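Local coordinates for protein uricase (Bacillus fastidiosus, PDB 4R8X) that probably catalyses, as a urate oxidase of the uricase family, the first step in the conversion of urate to allantoin, at residues 120-125 against 129-134; 35-40 against 134-139. All coordinates share one frame; numbering follows the deposited sequence.

Interaction 1: residues 120-125 against 129-134; sequences DIQVGT and VVTSDL
Q122 lies across T131, and V123 pairs with V130, in a beta hairpin that forms the outer end of the strand 108-125. The arms are strongly twisted, with short axes 4.5 Å apart and N-to-C directions at 119°. V123 and V130 form a hydrogen-bonded pair: V123 N gives to V130 O at 2.8 Å, and V130 N returns the bond to V123 O. S132 N donates to I121 O in a third rung, almost in line with the carbonyl. Q122 and T131 make a non-hydrogen-bonded pair whose side chains supply their own bond. The glutamine chain folds back at chi2 (-60°), bringing NE2 to T131 OG1 at 2.8 Å, with the hydroxyl oxygen close to the amide plane; the bond fixes one end of the amide, while OE1 lies beside V130 C. On the same face V129 CG1 rests on Q122 CB (3.8 Å), and V129 CG2 approaches G124 CA. At the other end T131 CG2 meets D120 CB at 3.8 Å. The carboxylate of D120 has its partner beyond the hairpin, in H37. On the opposite face V123 and V130 make aliphatic contacts: V123 has CG1 anti to its carbonyl carbon (chi1 -69°), which leaves CG2 between the backbone N and that carbon, touching S132 CB at 3.8 Å. The side chains of V130 and T125 cross at about a right angle, CG2 to CG2. A second subunit packs on the hairpin, its A233 on I121 and its S234 on V123, while S234 OG bonds G124 N. S132 OG accepts from L134 N in an ST turn and also bonds H237 ND1 of the second subunit. Beyond the last rung, one water accepts from I121 N and donates to S132 O, at 2.8 Å each.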
loop_
_atom_site.group_PDB
_atom_site.type_symbol
_atom_site.label_atom_id
_atom_site.label_comp_id
_atom_site.label_asym_id
_atom_site.label_seq_id
_atom_site.Cartn_x
_atom_site.Cartn_y
_atom_site.Cartn_z
ATOM N N ASP D 120 3.074 24.448 -2.059
ATOM C CA ASP D 120 3.862 25.580 -1.588
ATOM C C ASP D 120 3.962 25.511 -0.070
ATOM O O ASP D 120 2.996 25.146 0.612
ATOM C CB ASP D 120 3.188 26.894 -1.958
ATOM C CG ASP D 120 3.119 27.120 -3.449
ATOM O OD1 ASP D 120 2.426 28.072 -3.850
ATOM O OD2 ASP D 120 3.756 26.360 -4.215
ATOM N N ILE D 121 5.127 25.865 0.462
ATOM C CA ILE D 121 5.339 25.834 1.903
ATOM C C ILE D 121 5.897 27.150 2.439
ATOM O O ILE D 121 6.458 27.952 1.693
ATOM C CB ILE D 121 6.277 24.686 2.310
ATOM C CG1 ILE D 121 7.681 24.933 1.764
ATOM C CG2 ILE D 121 5.727 23.350 1.814
ATOM C CD1 ILE D 121 8.744 24.116 2.463
ATOM N N GLN D 122 5.730 27.362 3.739
ATOM C CA GLN D 122 6.207 28.560 4.415
ATOM C C GLN D 122 7.579 28.316 5.035
ATOM O O GLN D 122 7.791 27.298 5.700
ATOM C CB GLN D 122 5.211 28.973 5.502
ATOM C CG GLN D 122 3.825 29.322 4.962
ATOM C CD GLN D 122 3.859 30.476 3.982
ATOM O OE1 GLN D 122 4.174 31.604 4.345
ATOM N NE2 GLN D 122 3.522 30.199 2.734
ATOM N N VAL D 123 8.505 29.244 4.800
ATOM C CA VAL D 123 9.833 29.178 5.394
ATOM C C VAL D 123 10.188 30.500 6.068
ATOM O O VAL D 123 9.802 31.578 5.605
ATOM C CB VAL D 123 10.932 28.830 4.359
ATOM C CG1 VAL D 123 10.795 27.385 3.877
ATOM C CG2 VAL D 123 10.923 29.814 3.174
ATOM N N GLY D 124 10.919 30.409 7.172
ATOM C CA GLY D 124 11.451 31.577 7.844
ATOM C C GLY D 124 12.692 32.057 7.124
ATOM O O GLY D 124 13.568 31.264 6.777
ATOM N N THR D 125 12.755 33.359 6.880
ATOM C CA THR D 125 13.893 33.963 6.205
ATOM C C THR D 125 14.191 35.291 6.882
ATOM O O THR D 125 13.507 35.678 7.829
ATOM C CB THR D 125 13.604 34.239 4.717
ATOM O OG1 THR D 125 12.693 35.340 4.609
ATOM C CG2 THR D 125 13.019 33.001 4.019
ATOM N N VAL D 129 8.508 35.096 7.677
ATOM C CA VAL D 129 7.980 33.848 7.155
ATOM C C VAL D 129 7.265 34.091 5.829
ATOM O O VAL D 129 6.309 34.866 5.755
ATOM C CB VAL D 129 7.055 33.178 8.171
ATOM C CG1 VAL D 129 6.467 31.912 7.579
ATOM C CG2 VAL D 129 7.835 32.858 9.437
ATOM N N VAL D 130 7.758 33.446 4.774
ATOM C CA VAL D 130 7.232 33.651 3.430
ATOM C C VAL D 130 7.114 32.323 2.697
ATOM O O VAL D 130 7.613 31.282 3.144
ATOM C CB VAL D 130 8.136 34.586 2.594
ATOM C CG1 VAL D 130 8.282 35.955 3.265
ATOM C CG2 VAL D 130 9.498 33.948 2.372
ATOM N N THR D 131 6.445 32.359 1.556
ATOM C CA THR D 131 6.329 31.181 0.720
ATOM C C THR D 131 7.646 30.952 -0.003
ATOM O O THR D 131 8.176 31.866 -0.632
ATOM C CB THR D 131 5.228 31.361 -0.328
ATOM O OG1 THR D 131 3.991 31.649 0.331
ATOM C CG2 THR D 131 5.074 30.093 -1.139
ATOM N N SER D 132 8.182 29.740 0.083
ATOM C CA SER D 132 9.425 29.438 -0.619
ATOM C C SER D 132 9.210 29.356 -2.122
ATOM O O SER D 132 8.209 28.819 -2.576
ATOM C CB SER D 132 10.013 28.114 -0.144
ATOM O OG SER D 132 11.229 27.844 -0.825
ATOM N N ASP D 133 10.164 29.870 -2.889
ATOM C CA ASP D 133 10.147 29.695 -4.337
ATOM C C ASP D 133 11.143 28.614 -4.736
ATOM O O ASP D 133 11.361 28.365 -5.917
ATOM C CB ASP D 133 10.454 31.015 -5.053
ATOM C CG ASP D 133 11.802 31.598 -4.668
ATOM O OD1 ASP D 133 12.379 31.176 -3.643
ATOM O OD2 ASP D 133 12.278 32.499 -5.393
ATOM N N LEU D 134 11.732 27.963 -3.735
ATOM C CA LEU D 134 12.769 26.965 -3.972
ATOM C C LEU D 134 12.386 25.579 -3.473
ATOM O O LEU D 134 12.702 24.573 -4.099
ATOM C CB LEU D 134 14.061 27.382 -3.272
ATOM C CG LEU D 134 14.674 28.704 -3.717
ATOM C CD1 LEU D 134 15.900 29.008 -2.878
ATOM C CD2 LEU D 134 15.033 28.623 -5.182
HETATM O O HOH W 1 7.040 26.534 -1.464
#

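Interaction 2: residues 35-40 against 134-139; sequences EKHNTI and LVFRKS
The backbones of I40 and F136 stay 9.0 Å apart at their CA atoms, so segments 35-40 and 134-139 meet through side chains, with the phenylalanine ring bridging the gap. H37, T39 and I40 each touch a different part of that ring. H37 CE1 comes to F136 CE1 at 3.7 Å; the two rings lie oblique, their planes at 37° and their centroids 5.6 Å apart. T39 runs at about a right angle to the phenylalanine, its methyl CG2 reaching CE2 at 3.8 Å and lying almost as near to CZ. I40 adds CD1, 4.1 Å from CD2. The imidazole is fixed at both nitrogens: ND1 accepts from T39 N at 3.1 Å, with T39 CA lying at the ring edge, and NE2 bonds the D120 carboxylate. CG of H37 sits between the backbone N and the carbonyl carbon (chi1 57°), the setting that lets ND1 turn back on its own loop. With H37 replaced by alanine, the D120 carboxylate and T39 N would probably lose this partner and a gap would open beside F136 CE1. F136 belongs to strand 135-138, which lies against strand 108-125; V135, F136 and R137 also pair in an antiparallel ladder with a strand of a second subunit, so the sheet runs on across the interface. The other side of the contact is the loop leading from the short strand 35-36, paired with 22-23, into the long strand 40-50.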
loop_
_atom_site.group_PDB
_atom_site.type_symbol
_atom_site.label_atom_id
_atom_site.label_comp_id
_atom_site.label_asym_id
_atom_site.label_seq_id
_atom_site.Cartn_x
_atom_site.Cartn_y
_atom_site.Cartn_z
ATOM N N GLU D 35 -4.135 31.425 -9.820
ATOM C CA GLU D 35 -2.966 31.126 -10.636
ATOM C C GLU D 35 -2.253 29.894 -10.119
ATOM O O GLU D 35 -2.282 29.595 -8.928
ATOM C CB GLU D 35 -1.996 32.310 -10.689
ATOM C CG GLU D 35 -1.346 32.658 -9.360
ATOM C CD GLU D 35 -0.333 33.787 -9.463
ATOM O OE1 GLU D 35 0.144 34.245 -8.401
ATOM O OE2 GLU D 35 -0.007 34.217 -10.593
ATOM N N LYS D 36 -1.626 29.167 -11.032
ATOM C CA LYS D 36 -0.845 28.002 -10.655
ATOM C C LYS D 36 0.525 28.178 -11.293
ATOM O O LYS D 36 0.658 28.130 -12.513
ATOM C CB LYS D 36 -1.526 26.724 -11.146
ATOM C CG LYS D 36 -0.903 25.421 -10.649
ATOM C CD LYS D 36 -1.838 24.235 -10.887
ATOM C CE LYS D 36 -1.244 22.941 -10.357
ATOM N NZ LYS D 36 -2.233 21.819 -10.395
ATOM N N HIS D 37 1.538 28.415 -10.471
ATOM C CA HIS D 37 2.816 28.891 -10.983
ATOM C C HIS D 37 3.569 27.894 -11.864
ATOM O O HIS D 37 4.389 28.303 -12.674
ATOM C CB HIS D 37 3.703 29.436 -9.852
ATOM C CG HIS D 37 3.973 28.460 -8.752
ATOM N ND1 HIS D 37 4.857 27.411 -8.885
ATOM C CD2 HIS D 37 3.493 28.392 -7.488
ATOM C CE1 HIS D 37 4.906 26.737 -7.748
ATOM N NE2 HIS D 37 4.080 27.308 -6.889
ATOM N N ASN D 38 3.305 26.599 -11.700
ATOM C CA ASN D 38 3.923 25.555 -12.540
ATOM C C ASN D 38 5.450 25.459 -12.454
ATOM O O ASN D 38 6.109 25.007 -13.397
ATOM C CB ASN D 38 3.486 25.664 -14.006
ATOM C CG ASN D 38 2.033 25.265 -14.223
ATOM O OD1 ASN D 38 1.464 24.482 -13.457
ATOM N ND2 ASN D 38 1.420 25.806 -15.279
ATOM N N THR D 39 6.009 25.879 -11.322
ATOM C CA THR D 39 7.442 25.707 -11.077
ATOM C C THR D 39 7.823 24.238 -11.222
ATOM O O THR D 39 8.858 23.912 -11.801
ATOM C CB THR D 39 7.833 26.238 -9.693
ATOM O OG1 THR D 39 7.579 27.641 -9.648
ATOM C CG2 THR D 39 9.315 25.993 -9.398
ATOM N N ILE D 40 6.963 23.356 -10.721
ATOM C CA ILE D 40 7.027 21.953 -11.075
ATOM C C ILE D 40 5.713 21.605 -11.762
ATOM O O ILE D 40 4.625 21.907 -11.250
ATOM C CB ILE D 40 7.259 21.055 -9.842
ATOM C CG1 ILE D 40 8.601 21.396 -9.192
ATOM C CG2 ILE D 40 7.220 19.583 -10.240
ATOM C CD1 ILE D 40 8.775 20.846 -7.781
ATOM N N LEU D 134 11.732 27.963 -3.735
ATOM C CA LEU D 134 12.769 26.965 -3.972
ATOM C C LEU D 134 12.386 25.579 -3.473
ATOM O O LEU D 134 12.702 24.573 -4.099
ATOM C CB LEU D 134 14.061 27.382 -3.272
ATOM C CG LEU D 134 14.674 28.704 -3.717
ATOM C CD1 LEU D 134 15.900 29.008 -2.878
ATOM C CD2 LEU D 134 15.033 28.623 -5.182
ATOM N N VAL D 135 11.724 25.536 -2.328
ATOM C CA VAL D 135 11.432 24.265 -1.684
ATOM C C VAL D 135 9.937 24.010 -1.685
ATOM O O VAL D 135 9.151 24.914 -1.386
ATOM C CB VAL D 135 11.988 24.235 -0.242
ATOM C CG1 VAL D 135 11.597 22.947 0.481
ATOM C CG2 VAL D 135 13.496 24.382 -0.288
ATOM N N PHE D 136 9.561 22.784 -2.046
ATOM C CA PHE D 136 8.157 22.385 -2.120
ATOM C C PHE D 136 7.949 21.031 -1.462
ATOM O O PHE D 136 8.832 20.178 -1.489
ATOM C CB PHE D 136 7.681 22.353 -3.582
ATOM C CG PHE D 136 7.886 23.653 -4.299
ATOM C CD1 PHE D 136 6.917 24.649 -4.257
ATOM C CD2 PHE D 136 9.062 23.897 -5.000
ATOM C CE1 PHE D 136 7.108 25.860 -4.907
ATOM C CE2 PHE D 136 9.262 25.113 -5.655
ATOM C CZ PHE D 136 8.278 26.091 -5.614
ATOM N N ARG D 137 6.783 20.848 -0.855
ATOM C CA ARG D 137 6.429 19.564 -0.275
ATOM C C ARG D 137 5.752 18.666 -1.295
ATOM O O ARG D 137 4.799 19.087 -1.952
ATOM C CB ARG D 137 5.469 19.767 0.890
ATOM C CG ARG D 137 4.828 18.471 1.331
ATOM C CD ARG D 137 3.975 18.612 2.601
ATOM N NE ARG D 137 2.785 19.439 2.421
ATOM C CZ ARG D 137 1.922 19.686 3.400
ATOM N NH1 ARG D 137 2.137 19.191 4.610
ATOM N NH2 ARG D 137 0.856 20.433 3.180
ATOM N N LYS D 138 6.225 17.435 -1.443
ATOM C CA LYS D 138 5.493 16.463 -2.244
ATOM C C LYS D 138 4.199 16.128 -1.542
ATOM O O LYS D 138 4.220 15.584 -0.446
ATOM C CB LYS D 138 6.291 15.180 -2.399
ATOM C CG LYS D 138 5.506 14.085 -3.070
ATOM C CD LYS D 138 5.405 14.384 -4.533
ATOM C CE LYS D 138 4.433 13.413 -5.222
ATOM N NZ LYS D 138 2.999 13.773 -5.141
ATOM N N SER D 139 3.063 16.418 -2.164
ATOM C CA SER D 139 1.793 16.163 -1.506
ATOM C C SER D 139 1.199 14.807 -1.822
ATOM O O SER D 139 1.119 14.399 -2.986
ATOM C CB SER D 139 0.777 17.226 -1.866
ATOM O OG SER D 139 -0.455 16.903 -1.235
#

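Overall arrangement
From the N terminus, the chain passes through the loop at 35-40, then through strand 40-50, the helices 55-59, 69-82 and 88-102 and strand 108-125 before 134-139 closes the large loop of interaction 2. Interaction 1 falls within that excursion, a tight hairpin closed between 120-125 and 129-134 across residues 126-128. Residue L134 belongs to both, where the chain turns a corner from strand 130-132 into 135-138. Their centres are 11 Å apart, and D120 joins them directly. I121 adds packing on V135 and R137. Together they tie the projecting hairpin and the 35-40 loop to strand 108-125 of the large sheet, where both contacts meet the second subunit.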